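3-keto-5-aminohexanoate cleavage protein (Archaeoglobus fulgidus, PDB 3LOT) probably cleaves a beta-keto acid, 3-keto-5-aminohexanoate, in a zinc-dependent reaction, as a member of the beta-keto acid cleavage enzyme family. Local coordinates at the zinc ion site. Residues are numbered along the deposited sequence; one frame, centred on the assembly and turned at random.

The zinc ion site. Residues 16, 50, 52, 84, 86, 258, 262. With ZN (zinc ion), chain B; UNL (unknown ligand), chain C.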
loop_
_atom_site.group_PDB
_atom_site.type_symbol
_atom_site.label_atom_id
_atom_site.label_comp_id
_atom_site.label_asym_id
_atom_site.label_seq_id
_atom_site.Cartn_x
_atom_site.Cartn_y
_atom_site.Cartn_z
ATOM N N GLY A 16 19.428 -10.856 24.872
ATOM C CA GLY A 16 18.777 -11.740 23.942
ATOM C C GLY A 16 19.385 -13.143 23.908
ATOM O O GLY A 16 20.036 -13.591 24.852
ATOM N N HIS A 50 13.784 -5.624 28.561
ATOM C CA HIS A 50 13.483 -6.973 28.118
ATOM C C HIS A 50 14.673 -7.881 28.404
ATOM O O HIS A 50 15.822 -7.585 27.987
ATOM C CB HIS A 50 13.120 -6.994 26.631
ATOM C CG HIS A 50 12.971 -8.377 26.106
ATOM N ND1 HIS A 50 11.973 -9.236 26.544
ATOM C CD2 HIS A 50 13.746 -9.088 25.260
ATOM C CE1 HIS A 50 12.128 -10.401 25.947
ATOM N NE2 HIS A 50 13.205 -10.341 25.185
ATOM N N HIS A 52 16.461 -11.771 28.692
ATOM C CA HIS A 52 16.761 -13.219 28.512
ATOM C C HIS A 52 17.811 -13.606 29.535
ATOM O O HIS A 52 18.559 -12.747 29.992
ATOM C CB HIS A 52 17.420 -13.499 27.159
ATOM C CG HIS A 52 16.510 -13.433 25.999
ATOM N ND1 HIS A 52 16.425 -14.447 25.065
ATOM C CD2 HIS A 52 15.673 -12.457 25.578
ATOM C CE1 HIS A 52 15.541 -14.111 24.137
ATOM N NE2 HIS A 52 15.066 -12.911 24.438
ATOM N N ASN A 84 10.223 -7.004 31.522
ATOM C CA ASN A 84 9.616 -7.908 30.546
ATOM C C ASN A 84 10.488 -9.153 30.402
ATOM O O ASN A 84 11.658 -9.044 29.976
ATOM C CB ASN A 84 9.454 -7.110 29.245
ATOM C CG ASN A 84 8.917 -7.906 28.072
ATOM O OD1 ASN A 84 9.308 -9.035 27.828
ATOM N ND2 ASN A 84 8.055 -7.267 27.296
ATOM N N THR A 86 11.329 -12.935 28.738
ATOM C CA THR A 86 11.115 -13.703 27.512
ATOM C C THR A 86 10.490 -15.041 27.787
ATOM O O THR A 86 10.811 -15.671 28.786
ATOM C CB THR A 86 12.426 -13.942 26.722
ATOM O OG1 THR A 86 12.128 -14.440 25.415
ATOM C CG2 THR A 86 13.327 -14.911 27.443
ATOM N N ARG A 258 11.498 -0.361 20.627
ATOM C CA ARG A 258 12.501 -1.145 21.342
ATOM C C ARG A 258 13.918 -0.971 20.741
ATOM O O ARG A 258 14.105 -1.034 19.527
ATOM C CB ARG A 258 12.106 -2.614 21.303
ATOM C CG ARG A 258 13.089 -3.537 21.912
ATOM C CD ARG A 258 12.543 -4.945 22.148
ATOM N NE ARG A 258 13.382 -5.940 21.479
ATOM C CZ ARG A 258 13.196 -7.241 21.576
ATOM N NH1 ARG A 258 12.228 -7.722 22.354
ATOM N NH2 ARG A 258 13.959 -8.063 20.891
ATOM N N GLU A 262 20.505 -6.764 22.355
ATOM C CA GLU A 262 19.854 -7.972 21.823
ATOM C C GLU A 262 19.595 -7.909 20.332
ATOM O O GLU A 262 19.723 -8.915 19.653
ATOM C CB GLU A 262 18.529 -8.224 22.537
ATOM C CG GLU A 262 17.646 -9.173 21.869
ATOM C CD GLU A 262 16.525 -9.681 22.800
ATOM O OE1 GLU A 262 16.520 -9.407 24.002
ATOM O OE2 GLU A 262 15.645 -10.347 22.285
HETATM ZN ZN ZN B . 13.851 -11.395 23.291
HETATM O O1 UNL C . 10.244 -13.854 22.981
HETATM O O2 UNL C . 11.119 -12.855 22.442
HETATM O O3 UNL C . 11.942 -12.834 23.582
HETATM O O4 UNL C . 11.626 -12.163 21.018
HETATM O O5 UNL C . 12.626 -10.519 21.576
#
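This is the zinc site of a beta-keto acid cleavage enzyme, presumably its catalytic centre. His50 lies on strand 48-51, and His52 follows just past its end, in an HIH sequence. Glu262 comes from the loop after strand 256-259, far along the chain. Both histidines bind the metal through NE2, His50 at 2.3 Å from ZN. Glu262 gives one carboxylate oxygen, OE2, at 2.3 Å from ZN. Oxygens O3 and O5 of the unidentified ligand UNL also bind, giving a near square pyramid. The zinc is poorly ordered, and further ligands may be unseen. UNL may come from crystallisation.

His50 has CG anti to the backbone N (chi1 173°). His50 ND1, the far ring nitrogen, donates to OD1 of the Asn84 amide at 3.0 Å. The oxygen lies near the ring plane, but the donor stands above the carbonyl plane of Asn84. This second-shell bond fixes the ring rotation and leaves NE2 for the metal. The His52 ring is sandwiched: Thr86 CG2 sits over the centre of one face, and Gly16 CA lies over the rim of the other.

Arg258 is bent at chi3 (124°) and meets UNL end-on. Arg258 NH1 and NH2 both donate to UNL O5, NH2 at 2.9 Å, with O5 in the guanidinium plane. Arg258 NH2 also forms a salt bridge to Glu262 OE2, at 3.2 Å. This charge would probably steady the carboxylate and help polarise a metal-bound oxygen. An alanine here would lose both donors and the salt bridge, and would probably loosen the hold on O5 and on Glu262. On the other side of UNL, the Thr86 hydroxyl OG1 points at O3.

His50, Asn84 and Arg258 stand on separate strands, while His52, Thr86 and Glu262 lie in loops just past strand ends. The zinc thus sits at the C-terminal ends of these strands, as in the TIM-barrel fold of this family, with UNL largely buried by protein.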